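Side-chain contacts in FAD-binding PCMH-type domain-containing protein (Gibberella zeae, PDB 6YJO), which probably oxidises oligosaccharides, using an FAD cofactor that is covalently linked to the protein through two side chains: residues L248-N253 with E257-M262; K264-A269 with I384-G389; Q276-M279 with Q284-Q287; R365-N370 with H378-L383. One frame throughout, in Å; residues are numbered along the deposited sequence.

Interaction 1 (L248-N253 with E257-M262); sequences LDWNEN and EGLLAM
The start of helix 252-268 folds back over the loop that leads into it, and the indole of Trp-250, in that loop, packs on Gly-258 and Leu-259, one to two turns into the helix. CZ2 of Trp-250 lies 3.7 Å from CA of Gly-258, a close approach of ring to helix backbone made possible because the glycine puts no side chain in between. Two atoms further round the six-membered ring, CZ3 of Trp-250 meets CG of Leu-259 at 3.8 Å, and the two side chains cross obliquely. The tryptophan holds CG beside its backbone N (chi1 -75°), which turns the indole toward the backbone of Gly-258. Asn-251 is the N-cap: its OD1 accepts from the backbone N of Glu-254, covering an N-H that the helix itself cannot satisfy. Asn-253 and Glu-257 are joined by an i to i+4 backbone bond that is weak, with Glu-257 N 3.4 Å from Asn-253 O. Their side chains run side by side in the same direction, but Glu-257 OE2 and Asn-253 OD1 stay 3.6 Å apart, the amide and carboxylate planes being 53° from each other. The carboxylate finds its stronger partner in Arg-357, which makes a salt bridge to OE1. The N of Trp-250 donates to OE1 of Gln-284 in strand 283-290, while its ring also rests on Ile-277 of strand 273-280 and Leu-308 of helix 294-308. Leu-259 continues onto Val-360 of helix 357-371 and Ile-384 of strand 380-386.

Interaction 2 (K264-A269 with I384-G389); sequences KFAVTA and IDLFGG
Leu-386 presents its forked end to the single methyl of Ala-266, CD1 at 3.7 Å and CD2 at 3.8 Å from CB, so the two branches straddle that methyl rather than one tip meeting it. The fork is set by a CG beside the backbone N (chi1 -57°), followed by an extended second torsion (chi2 -166°). The short alanine lets the backbones come close, with the CA atoms of Ala-266 and Leu-386 5.8 Å apart. In the same segment as Ala-266, Phe-265 carries its ring anti to the backbone N (chi1 -171°), and one face of the ring takes CB of Ala-269, 3.6 Å above the plane and toward the rim. Helix 252-268 ends against one face of the seven-stranded antiparallel sheet, with Leu-386 also touching Met-262 one turn earlier in the helix. On the other face Phe-387 meets the ring of Tyr-176, an FAD-binding residue. Where strand 380-386 runs out, a water ties the two backbones, donating to Ala-266 O at 3.0 Å and to Gly-388 O at 2.7 Å. The carbonyls themselves stay 3.8 Å apart, O of Ala-266 to O of Gly-388, and as two acceptors they need that donor between them. Ala-266 O accepts a second bond from NH2 of Arg-181.

Interaction 3 (Q276-M279 with Q284-Q287); sequences QIYM and QTIQ
Strands 276-279 and 284-287 run antiparallel, their axes 4.6 Å apart, with Gln-276/Gln-287 and Tyr-278/Thr-285 as hydrogen-bonded pairs and Ile-277/Ile-286 and Met-279/Gln-284 as non-hydrogen-bonded ones. Tyr-278 N and O each bond to Thr-285 at 2.9 Å, to its O and N respectively. Beside this ladder the side chains of Gln-276 and Gln-287 lie side by side and point the same way, both with CG between the backbone N and carbonyl carbon and extended beyond it. NE2 of Gln-287 donates to OE1 of Gln-276 at 3.0 Å, nearly straight (164°) and onto a lone pair in the carbonyl plane, with the two amides only 30° from coplanar. Gln-276 NE2 is spent on OD1 of Asp-385, so both ends of its amide are engaged and its rotation is fixed. On the other face CG1 of Ile-277 meets CG1 of Ile-286 at 3.7 Å, and CG of Gln-284, whose OE1 takes the N-H of Trp-250, lies against Met-279. The pairing is that of a β-hairpin, strands 273-280 and 283-290. Ile-277, Met-279, Gln-284 and Ile-286 face the helices; Gln-276, Tyr-278, Thr-285 and Gln-287 lie on the other side, the side chain of Gln-276 about 7 Å from the bound FAD.

Interaction 4 (R365-N370 with H378-L383); sequences RTLFDN and HTWYIL
Asn-370 swings CG away from its backbone N (chi1 -177°) toward the strand, and Trp-380 answers with its indole folded up between backbone N and carbonyl carbon (chi1 54°), which brings NE1 to the amide. NE1 of Trp-380 donates to OD1 of Asn-370 at 3.0 Å; the bond is bent, and the donor sits above the carbonyl plane rather than on a lone pair. The backbone of the same asparagine is used as well. His-378 NE2 donates to Asn-370 O at 3.0 Å, with the oxygen at the edge of the imidazole and in its plane; a carbonyl oxygen can only accept, which is consistent with an N-H on NE2. Side-chain and main-chain oxygens of Asn-370 are each gripped, one by a strand residue and one by the loop that leads into the strand, and ND2 adds a weak bond to Arg-377 O. Planes of amide and imidazole stand 82° apart. A turn back along the helix, Leu-367 CD1 packs between the indole and Ile-382, 3.4 Å from Trp-380 CH2 and 3.7 Å from Ile-382 CD1. Phe-441 of helix 431-446 meets the indole edge-to-face. Asn-370, whose carbonyl O accepts from His-378, is one residue from the end of helix 357-371. The arrangement is a helix lying roughly antiparallel on the strand that follows it, part of the helical layer over the antiparallel sheet.

All four contacts are largely buried. Interactions 2, 3 and 4 use strands of the antiparallel sheet, while interaction 1 sits over it and touches it through Trp-250 on Ile-277. Interaction 3 joins two neighbouring strands of the sheet by backbone bonds, with a glutamine pair on the side toward the FAD. Interactions 1 and 2 both use helix 252-268: the first pins its start with an aromatic ring and an N-cap, the second seats its end on Leu-386 with a methyl contact and a water. Interaction 4 packs helix 357-371 on the other end of strand 380-386, using bonds from two ring nitrogens. Met-262 and Met-279 add links, touching Leu-386 and Leu-367. Interaction 1 reaches the surface at Asn-253, and interactions 3 and 4 are partly open at Tyr-278, Thr-285 and His-378.

Interaction 1 (L248-N253 with E257-M262)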
loop_
_atom_site.group_PDB
_atom_site.type_symbol
_atom_site.label_atom_id
_atom_site.label_comp_id
_atom_site.label_asym_id
_atom_site.label_seq_id
_atom_site.Cartn_x
_atom_site.Cartn_y
_atom_site.Cartn_z
ATOM N N LEU A 248 -25.008 -5.229 -7.132
ATOM C CA LEU A 248 -25.286 -6.109 -8.256
ATOM C C LEU A 248 -25.330 -7.553 -7.780
ATOM O O LEU A 248 -24.898 -7.881 -6.672
ATOM C CB LEU A 248 -24.230 -5.969 -9.359
ATOM C CG LEU A 248 -24.104 -4.596 -10.017
ATOM C CD1 LEU A 248 -22.824 -3.909 -9.558
ATOM C CD2 LEU A 248 -24.136 -4.743 -11.529
ATOM N N ASP A 249 -25.886 -8.416 -8.641
ATOM C CA ASP A 249 -25.860 -9.869 -8.445
ATOM C C ASP A 249 -25.685 -10.521 -9.826
ATOM O O ASP A 249 -26.629 -11.034 -10.435
ATOM C CB ASP A 249 -27.116 -10.365 -7.738
ATOM C CG ASP A 249 -27.046 -11.840 -7.415
ATOM O OD1 ASP A 249 -25.922 -12.382 -7.341
ATOM O OD2 ASP A 249 -28.114 -12.460 -7.251
ATOM N N TRP A 250 -24.448 -10.499 -10.314
ATOM C CA TRP A 250 -24.117 -11.082 -11.606
ATOM C C TRP A 250 -24.191 -12.604 -11.575
ATOM O O TRP A 250 -23.978 -13.243 -10.541
ATOM C CB TRP A 250 -22.701 -10.686 -12.017
ATOM C CG TRP A 250 -22.529 -9.283 -12.488
ATOM C CD1 TRP A 250 -23.491 -8.446 -12.971
ATOM C CD2 TRP A 250 -21.301 -8.553 -12.524
ATOM N NE1 TRP A 250 -22.932 -7.235 -13.306
ATOM C CE2 TRP A 250 -21.589 -7.275 -13.039
ATOM C CE3 TRP A 250 -19.984 -8.857 -12.168
ATOM C CZ2 TRP A 250 -20.607 -6.302 -13.207
ATOM C CZ3 TRP A 250 -19.012 -7.892 -12.335
ATOM C CH2 TRP A 250 -19.327 -6.629 -12.851
ATOM N N ASN A 251 -24.498 -13.178 -12.735
ATOM C CA ASN A 251 -24.168 -14.556 -13.057
ATOM C C ASN A 251 -22.906 -14.568 -13.917
ATOM O O ASN A 251 -22.439 -13.525 -14.374
ATOM C CB ASN A 251 -25.343 -15.237 -13.769
ATOM C CG ASN A 251 -25.753 -14.524 -15.049
ATOM O OD1 ASN A 251 -24.921 -14.216 -15.897
ATOM N ND2 ASN A 251 -27.041 -14.250 -15.184
ATOM N N GLU A 252 -22.348 -15.765 -14.122
ATOM C CA GLU A 252 -21.078 -15.887 -14.836
ATOM C C GLU A 252 -21.042 -15.025 -16.091
ATOM O O GLU A 252 -20.095 -14.262 -16.304
ATOM C CB GLU A 252 -20.816 -17.348 -15.205
ATOM C CG GLU A 252 -19.553 -17.528 -16.032
ATOM C CD GLU A 252 -19.102 -18.974 -16.131
ATOM O OE1 GLU A 252 -19.546 -19.794 -15.305
ATOM O OE2 GLU A 252 -18.303 -19.284 -17.038
ATOM N N ASN A 253 -22.071 -15.129 -16.933
ATOM C CA ASN A 253 -22.046 -14.439 -18.216
ATOM C C ASN A 253 -22.383 -12.959 -18.096
ATOM O O ASN A 253 -21.948 -12.173 -18.944
ATOM C CB ASN A 253 -22.999 -15.110 -19.206
ATOM C CG ASN A 253 -23.106 -14.346 -20.503
ATOM O OD1 ASN A 253 -22.188 -14.360 -21.323
ATOM N ND2 ASN A 253 -24.229 -13.667 -20.696
ATOM N N GLU A 257 -19.500 -9.791 -19.251
ATOM C CA GLU A 257 -19.914 -8.542 -19.883
ATOM C C GLU A 257 -19.643 -7.355 -18.968
ATOM O O GLU A 257 -19.015 -6.372 -19.377
ATOM C CB GLU A 257 -21.398 -8.608 -20.250
ATOM C CG GLU A 257 -21.676 -8.649 -21.743
ATOM C CD GLU A 257 -20.959 -9.789 -22.444
ATOM O OE1 GLU A 257 -20.085 -9.508 -23.290
ATOM O OE2 GLU A 257 -21.265 -10.962 -22.142
ATOM N N GLY A 258 -20.103 -7.435 -17.718
ATOM C CA GLY A 258 -19.970 -6.302 -16.817
ATOM C C GLY A 258 -18.529 -5.875 -16.613
ATOM O O GLY A 258 -18.228 -4.680 -16.555
ATOM N N LEU A 259 -17.618 -6.845 -16.493
ATOM C CA LEU A 259 -16.211 -6.510 -16.297
ATOM C C LEU A 259 -15.601 -5.942 -17.572
ATOM O O LEU A 259 -14.767 -5.031 -17.514
ATOM C CB LEU A 259 -15.442 -7.743 -15.824
ATOM C CG LEU A 259 -15.764 -8.150 -14.383
ATOM C CD1 LEU A 259 -15.326 -9.575 -14.092
ATOM C CD2 LEU A 259 -15.119 -7.179 -13.395
ATOM N N LEU A 260 -16.006 -6.460 -18.734
ATOM C CA LEU A 260 -15.546 -5.887 -19.995
ATOM C C LEU A 260 -16.063 -4.464 -20.166
ATOM O O LEU A 260 -15.355 -3.603 -20.696
ATOM C CB LEU A 260 -15.985 -6.768 -21.166
ATOM C CG LEU A 260 -15.167 -8.048 -21.341
ATOM C CD1 LEU A 260 -15.911 -9.068 -22.194
ATOM C CD2 LEU A 260 -13.800 -7.732 -21.956
ATOM N N ALA A 261 -17.287 -4.195 -19.705
ATOM C CA ALA A 261 -17.824 -2.841 -19.793
ATOM C C ALA A 261 -17.082 -1.886 -18.868
ATOM O O ALA A 261 -16.970 -0.694 -19.172
ATOM C CB ALA A 261 -19.316 -2.848 -19.466
ATOM N N MET A 262 -16.557 -2.391 -17.749
ATOM C CA MET A 262 -15.838 -1.534 -16.813
ATOM C C MET A 262 -14.460 -1.163 -17.343
ATOM O O MET A 262 -13.988 -0.046 -17.109
ATOM C CB MET A 262 -15.706 -2.224 -15.459
ATOM C CG MET A 262 -16.828 -1.904 -14.494
ATOM S SD MET A 262 -16.570 -2.668 -12.879
ATOM C CE MET A 262 -15.055 -1.867 -12.362
#

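Interaction 2 (K264-A269 with I384-G389)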
loop_
_atom_site.group_PDB
_atom_site.type_symbol
_atom_site.label_atom_id
_atom_site.label_comp_id
_atom_site.label_asym_id
_atom_site.label_seq_id
_atom_site.Cartn_x
_atom_site.Cartn_y
_atom_site.Cartn_z
ATOM N N LYS A 264 -13.703 -0.602 -20.462
ATOM C CA LYS A 264 -13.955 0.512 -21.370
ATOM C C LYS A 264 -14.197 1.798 -20.595
ATOM O O LYS A 264 -13.649 2.852 -20.934
ATOM C CB LYS A 264 -15.157 0.190 -22.263
ATOM C CG LYS A 264 -15.031 -1.121 -23.037
ATOM C CD LYS A 264 -16.385 -1.608 -23.551
ATOM C CE LYS A 264 -16.901 -0.751 -24.695
ATOM N NZ LYS A 264 -17.873 -1.494 -25.542
ATOM N N PHE A 265 -15.009 1.725 -19.538
ATOM C CA PHE A 265 -15.309 2.909 -18.743
ATOM C C PHE A 265 -14.077 3.422 -18.008
ATOM O O PHE A 265 -13.966 4.628 -17.755
ATOM C CB PHE A 265 -16.426 2.585 -17.750
ATOM C CG PHE A 265 -16.965 3.783 -17.035
ATOM C CD1 PHE A 265 -17.680 4.749 -17.722
ATOM C CD2 PHE A 265 -16.767 3.940 -15.673
ATOM C CE1 PHE A 265 -18.182 5.854 -17.068
ATOM C CE2 PHE A 265 -17.269 5.041 -15.013
ATOM C CZ PHE A 265 -17.978 6.000 -15.712
ATOM N N ALA A 266 -13.149 2.530 -17.652
ATOM C CA ALA A 266 -11.920 2.957 -16.994
ATOM C C ALA A 266 -11.045 3.799 -17.910
ATOM O O ALA A 266 -10.198 4.552 -17.421
ATOM C CB ALA A 266 -11.135 1.740 -16.500
ATOM N N VAL A 267 -11.241 3.696 -19.225
ATOM C CA VAL A 267 -10.443 4.474 -20.165
ATOM C C VAL A 267 -11.041 5.858 -20.367
ATOM O O VAL A 267 -10.309 6.839 -20.539
ATOM C CB VAL A 267 -10.322 3.714 -21.499
ATOM C CG1 VAL A 267 -9.541 4.538 -22.523
ATOM C CG2 VAL A 267 -9.677 2.353 -21.281
ATOM N N THR A 268 -12.373 5.965 -20.342
ATOM C CA THR A 268 -13.054 7.172 -20.791
ATOM C C THR A 268 -13.586 8.049 -19.663
ATOM O O THR A 268 -13.819 9.239 -19.894
ATOM C CB THR A 268 -14.228 6.800 -21.706
ATOM O OG1 THR A 268 -15.112 5.911 -21.012
ATOM C CG2 THR A 268 -13.736 6.124 -22.979
ATOM N N ALA A 269 -13.784 7.508 -18.464
ATOM C CA ALA A 269 -14.462 8.268 -17.426
ATOM C C ALA A 269 -13.644 9.502 -17.037
ATOM O O ALA A 269 -12.420 9.512 -17.179
ATOM C CB ALA A 269 -14.708 7.397 -16.198
ATOM N N ILE A 384 -11.130 -4.745 -7.414
ATOM C CA ILE A 384 -10.549 -4.363 -8.697
ATOM C C ILE A 384 -10.705 -2.853 -8.824
ATOM O O ILE A 384 -11.783 -2.358 -9.172
ATOM C CB ILE A 384 -11.207 -5.085 -9.876
ATOM C CG1 ILE A 384 -11.529 -6.531 -9.504
ATOM C CG2 ILE A 384 -10.296 -5.046 -11.092
ATOM C CD1 ILE A 384 -12.053 -7.352 -10.664
ATOM N N ASP A 385 -9.636 -2.115 -8.543
ATOM C CA ASP A 385 -9.654 -0.669 -8.702
ATOM C C ASP A 385 -9.436 -0.297 -10.161
ATOM O O ASP A 385 -8.675 -0.953 -10.877
ATOM C CB ASP A 385 -8.568 -0.024 -7.842
ATOM C CG ASP A 385 -8.838 -0.157 -6.358
ATOM O OD1 ASP A 385 -9.731 0.553 -5.849
ATOM O OD2 ASP A 385 -8.157 -0.972 -5.700
ATOM N N LEU A 386 -10.114 0.758 -10.602
ATOM C CA LEU A 386 -9.781 1.391 -11.872
ATOM C C LEU A 386 -8.570 2.284 -11.629
ATOM O O LEU A 386 -8.674 3.323 -10.968
ATOM C CB LEU A 386 -10.976 2.163 -12.422
ATOM C CG LEU A 386 -12.249 1.325 -12.614
ATOM C CD1 LEU A 386 -13.263 2.069 -13.477
ATOM C CD2 LEU A 386 -11.938 -0.050 -13.209
ATOM N N PHE A 387 -7.420 1.873 -12.161
ATOM C CA PHE A 387 -6.113 2.347 -11.723
ATOM C C PHE A 387 -5.475 3.348 -12.678
ATOM O O PHE A 387 -4.993 4.396 -12.238
ATOM C CB PHE A 387 -5.184 1.141 -11.549
ATOM C CG PHE A 387 -3.814 1.487 -11.050
ATOM C CD1 PHE A 387 -3.568 1.607 -9.694
ATOM C CD2 PHE A 387 -2.767 1.667 -11.935
ATOM C CE1 PHE A 387 -2.303 1.911 -9.230
ATOM C CE2 PHE A 387 -1.502 1.971 -11.475
ATOM C CZ PHE A 387 -1.272 2.093 -10.121
ATOM N N GLY A 388 -5.431 3.031 -13.971
ATOM C CA GLY A 388 -4.716 3.857 -14.926
ATOM C C GLY A 388 -5.565 4.367 -16.070
ATOM O O GLY A 388 -6.759 4.630 -15.903
ATOM N N GLY A 389 -4.953 4.512 -17.243
ATOM C CA GLY A 389 -5.630 5.032 -18.407
ATOM C C GLY A 389 -5.332 6.501 -18.644
ATOM O O GLY A 389 -4.648 7.157 -17.852
HETATM O O HOH W 1 -8.040 6.628 -17.259
#

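Interaction 3 (Q276-M279 with Q284-Q287)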
loop_
_atom_site.group_PDB
_atom_site.type_symbol
_atom_site.label_atom_id
_atom_site.label_comp_id
_atom_site.label_asym_id
_atom_site.label_seq_id
_atom_site.Cartn_x
_atom_site.Cartn_y
_atom_site.Cartn_z
ATOM N N GLN A 276 -13.941 1.292 -7.776
ATOM C CA GLN A 276 -13.507 -0.094 -7.658
ATOM C C GLN A 276 -14.758 -0.966 -7.668
ATOM O O GLN A 276 -15.881 -0.467 -7.546
ATOM C CB GLN A 276 -12.669 -0.316 -6.392
ATOM C CG GLN A 276 -13.473 -0.602 -5.128
ATOM C CD GLN A 276 -12.617 -0.732 -3.875
ATOM O OE1 GLN A 276 -13.143 -0.841 -2.767
ATOM N NE2 GLN A 276 -11.299 -0.733 -4.041
ATOM N N ILE A 277 -14.567 -2.275 -7.838
ATOM C CA ILE A 277 -15.660 -3.238 -7.722
ATOM C C ILE A 277 -15.263 -4.325 -6.737
ATOM O O ILE A 277 -14.320 -5.082 -6.988
ATOM C CB ILE A 277 -16.053 -3.860 -9.075
ATOM C CG1 ILE A 277 -17.188 -4.871 -8.857
ATOM C CG2 ILE A 277 -14.860 -4.530 -9.748
ATOM C CD1 ILE A 277 -17.777 -5.431 -10.124
ATOM N N TYR A 278 -15.992 -4.404 -5.627
ATOM C CA TYR A 278 -15.904 -5.544 -4.726
ATOM C C TYR A 278 -16.639 -6.730 -5.339
ATOM O O TYR A 278 -17.808 -6.613 -5.721
ATOM C CB TYR A 278 -16.517 -5.175 -3.370
ATOM C CG TYR A 278 -16.868 -6.353 -2.481
ATOM C CD1 TYR A 278 -18.032 -7.086 -2.689
ATOM C CD2 TYR A 278 -16.054 -6.711 -1.416
ATOM C CE1 TYR A 278 -18.358 -8.156 -1.881
ATOM C CE2 TYR A 278 -16.377 -7.776 -0.600
ATOM C CZ TYR A 278 -17.530 -8.496 -0.837
ATOM O OH TYR A 278 -17.855 -9.562 -0.027
ATOM N N MET A 279 -15.955 -7.866 -5.447
ATOM C CA MET A 279 -16.587 -9.122 -5.830
ATOM C C MET A 279 -16.405 -10.115 -4.694
ATOM O O MET A 279 -15.272 -10.405 -4.293
ATOM C CB MET A 279 -15.997 -9.682 -7.120
ATOM C CG MET A 279 -15.897 -8.682 -8.250
ATOM S SD MET A 279 -15.378 -9.437 -9.806
ATOM C CE MET A 279 -16.703 -10.606 -10.098
ATOM N N GLN A 284 -21.796 -8.684 -5.899
ATOM C CA GLN A 284 -20.833 -7.652 -6.250
ATOM C C GLN A 284 -21.333 -6.286 -5.795
ATOM O O GLN A 284 -22.525 -6.087 -5.540
ATOM C CB GLN A 284 -20.571 -7.618 -7.763
ATOM C CG GLN A 284 -20.006 -8.907 -8.347
ATOM C CD GLN A 284 -21.040 -10.019 -8.418
ATOM O OE1 GLN A 284 -22.247 -9.761 -8.442
ATOM N NE2 GLN A 284 -20.573 -11.262 -8.446
ATOM N N THR A 285 -20.399 -5.341 -5.693
ATOM C CA THR A 285 -20.729 -3.959 -5.347
ATOM C C THR A 285 -19.716 -3.043 -6.018
ATOM O O THR A 285 -18.539 -3.047 -5.647
ATOM C CB THR A 285 -20.726 -3.739 -3.836
ATOM O OG1 THR A 285 -21.713 -4.575 -3.218
ATOM C CG2 THR A 285 -21.024 -2.277 -3.511
ATOM N N ILE A 286 -20.172 -2.259 -6.991
ATOM C CA ILE A 286 -19.355 -1.192 -7.560
ATOM C C ILE A 286 -19.489 0.031 -6.662
ATOM O O ILE A 286 -20.597 0.529 -6.438
ATOM C CB ILE A 286 -19.772 -0.877 -9.003
ATOM C CG1 ILE A 286 -19.405 -2.046 -9.921
ATOM C CG2 ILE A 286 -19.089 0.401 -9.495
ATOM C CD1 ILE A 286 -19.921 -1.909 -11.334
ATOM N N GLN A 287 -18.363 0.509 -6.140
ATOM C CA GLN A 287 -18.344 1.599 -5.177
ATOM C C GLN A 287 -17.145 2.498 -5.457
ATOM O O GLN A 287 -16.084 2.025 -5.873
ATOM C CB GLN A 287 -18.274 1.057 -3.744
ATOM C CG GLN A 287 -16.978 0.297 -3.430
ATOM C CD GLN A 287 -17.078 -0.564 -2.182
ATOM O OE1 GLN A 287 -18.165 -0.785 -1.654
ATOM N NE2 GLN A 287 -15.937 -1.054 -1.706
#

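Interaction 4 (R365-N370 with H378-L383)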
loop_
_atom_site.group_PDB
_atom_site.type_symbol
_atom_site.label_atom_id
_atom_site.label_comp_id
_atom_site.label_asym_id
_atom_site.label_seq_id
_atom_site.Cartn_x
_atom_site.Cartn_y
_atom_site.Cartn_z
ATOM N N ARG A 365 -15.273 -17.971 -15.047
ATOM C CA ARG A 365 -15.546 -19.405 -14.959
ATOM C C ARG A 365 -14.954 -19.986 -13.683
ATOM O O ARG A 365 -15.593 -20.797 -13.005
ATOM C CB ARG A 365 -14.977 -20.122 -16.190
ATOM C CG ARG A 365 -15.286 -21.616 -16.283
ATOM C CD ARG A 365 -14.960 -22.133 -17.684
ATOM N NE ARG A 365 -15.456 -23.484 -17.937
ATOM C CZ ARG A 365 -15.540 -24.035 -19.147
ATOM N NH1 ARG A 365 -15.170 -23.354 -20.226
ATOM N NH2 ARG A 365 -16.001 -25.272 -19.281
ATOM N N THR A 366 -13.733 -19.573 -13.345
ATOM C CA THR A 366 -13.051 -20.082 -12.163
ATOM C C THR A 366 -13.672 -19.539 -10.879
ATOM O O THR A 366 -13.712 -20.243 -9.867
ATOM C CB THR A 366 -11.568 -19.714 -12.255
ATOM O OG1 THR A 366 -11.161 -19.741 -13.631
ATOM C CG2 THR A 366 -10.711 -20.692 -11.469
ATOM N N LEU A 367 -14.182 -18.306 -10.912
ATOM C CA LEU A 367 -14.770 -17.688 -9.727
ATOM C C LEU A 367 -16.171 -18.224 -9.461
ATOM O O LEU A 367 -16.480 -18.643 -8.342
ATOM C CB LEU A 367 -14.809 -16.172 -9.900
ATOM C CG LEU A 367 -15.042 -15.350 -8.635
ATOM C CD1 LEU A 367 -13.798 -15.367 -7.755
ATOM C CD2 LEU A 367 -15.448 -13.926 -8.995
ATOM N N PHE A 368 -17.033 -18.217 -10.481
ATOM C CA PHE A 368 -18.384 -18.737 -10.296
ATOM C C PHE A 368 -18.371 -20.247 -10.120
ATOM O O PHE A 368 -19.286 -20.806 -9.504
ATOM C CB PHE A 368 -19.274 -18.322 -11.469
ATOM C CG PHE A 368 -19.865 -16.950 -11.307
ATOM C CD1 PHE A 368 -21.100 -16.784 -10.703
ATOM C CD2 PHE A 368 -19.174 -15.828 -11.732
ATOM C CE1 PHE A 368 -21.643 -15.525 -10.539
ATOM C CE2 PHE A 368 -19.712 -14.565 -11.569
ATOM C CZ PHE A 368 -20.948 -14.414 -10.972
ATOM N N ASP A 369 -17.343 -20.919 -10.640
ATOM C CA ASP A 369 -17.104 -22.308 -10.266
ATOM C C ASP A 369 -17.009 -22.442 -8.752
ATOM O O ASP A 369 -17.660 -23.299 -8.144
ATOM C CB ASP A 369 -15.821 -22.807 -10.933
ATOM C CG ASP A 369 -15.863 -24.285 -11.240
ATOM O OD1 ASP A 369 -16.419 -24.656 -12.297
ATOM O OD2 ASP A 369 -15.334 -25.077 -10.429
ATOM N N ASN A 370 -16.206 -21.580 -8.129
ATOM C CA ASN A 370 -16.082 -21.568 -6.676
ATOM C C ASN A 370 -17.367 -21.083 -6.013
ATOM O O ASN A 370 -17.828 -21.672 -5.027
ATOM C CB ASN A 370 -14.900 -20.685 -6.272
ATOM C CG ASN A 370 -14.657 -20.678 -4.780
ATOM O OD1 ASN A 370 -15.329 -19.968 -4.032
ATOM N ND2 ASN A 370 -13.683 -21.463 -4.336
ATOM N N HIS A 378 -15.269 -20.154 0.761
ATOM C CA HIS A 378 -16.004 -18.939 0.429
ATOM C C HIS A 378 -15.598 -17.752 1.291
ATOM O O HIS A 378 -16.345 -16.774 1.382
ATOM C CB HIS A 378 -17.506 -19.182 0.575
ATOM C CG HIS A 378 -18.062 -20.140 -0.427
ATOM N ND1 HIS A 378 -19.114 -20.984 -0.143
ATOM C CD2 HIS A 378 -17.722 -20.381 -1.715
ATOM C CE1 HIS A 378 -19.394 -21.707 -1.212
ATOM N NE2 HIS A 378 -18.563 -21.362 -2.178
ATOM N N THR A 379 -14.434 -17.816 1.924
ATOM C CA THR A 379 -14.011 -16.801 2.888
ATOM C C THR A 379 -13.049 -15.811 2.239
ATOM O O THR A 379 -11.995 -15.478 2.780
ATOM C CB THR A 379 -13.388 -17.475 4.109
ATOM O OG1 THR A 379 -13.133 -16.493 5.125
ATOM C CG2 THR A 379 -12.092 -18.201 3.741
ATOM N N TRP A 380 -13.433 -15.323 1.057
ATOM C CA TRP A 380 -12.583 -14.480 0.231
ATOM C C TRP A 380 -13.386 -13.289 -0.279
ATOM O O TRP A 380 -14.609 -13.225 -0.130
ATOM C CB TRP A 380 -12.003 -15.265 -0.954
ATOM C CG TRP A 380 -13.056 -15.949 -1.786
ATOM C CD1 TRP A 380 -13.468 -17.244 -1.680
ATOM C CD2 TRP A 380 -13.836 -15.366 -2.843
ATOM N NE1 TRP A 380 -14.453 -17.509 -2.602
ATOM C CE2 TRP A 380 -14.699 -16.372 -3.327
ATOM C CE3 TRP A 380 -13.890 -14.094 -3.425
ATOM C CZ2 TRP A 380 -15.602 -16.146 -4.366
ATOM C CZ3 TRP A 380 -14.789 -13.873 -4.457
ATOM C CH2 TRP A 380 -15.631 -14.894 -4.916
ATOM N N TYR A 381 -12.673 -12.334 -0.874
ATOM C CA TYR A 381 -13.280 -11.248 -1.633
ATOM C C TYR A 381 -12.214 -10.680 -2.562
ATOM O O TYR A 381 -11.022 -10.959 -2.413
ATOM C CB TYR A 381 -13.867 -10.162 -0.719
ATOM C CG TYR A 381 -12.844 -9.376 0.065
ATOM C CD1 TYR A 381 -12.178 -8.299 -0.507
ATOM C CD2 TYR A 381 -12.552 -9.700 1.384
ATOM C CE1 TYR A 381 -11.242 -7.574 0.209
ATOM C CE2 TYR A 381 -11.619 -8.981 2.107
ATOM C CZ TYR A 381 -10.969 -7.922 1.518
ATOM O OH TYR A 381 -10.040 -7.213 2.246
ATOM N N ILE A 382 -12.657 -9.874 -3.524
ATOM C CA ILE A 382 -11.779 -9.336 -4.558
ATOM C C ILE A 382 -12.098 -7.861 -4.776
ATOM O O ILE A 382 -13.267 -7.473 -4.846
ATOM C CB ILE A 382 -11.922 -10.128 -5.875
ATOM C CG1 ILE A 382 -11.481 -11.579 -5.661
ATOM C CG2 ILE A 382 -11.118 -9.462 -6.994
ATOM C CD1 ILE A 382 -11.707 -12.490 -6.855
ATOM N N LEU A 383 -11.052 -7.043 -4.893
ATOM C CA LEU A 383 -11.180 -5.611 -5.145
ATOM C C LEU A 383 -10.419 -5.274 -6.420
ATOM O O LEU A 383 -9.205 -5.498 -6.498
ATOM C CB LEU A 383 -10.643 -4.790 -3.970
ATOM C CG LEU A 383 -11.336 -4.981 -2.620
ATOM C CD1 LEU A 383 -10.752 -4.046 -1.577
ATOM C CD2 LEU A 383 -12.830 -4.769 -2.754
#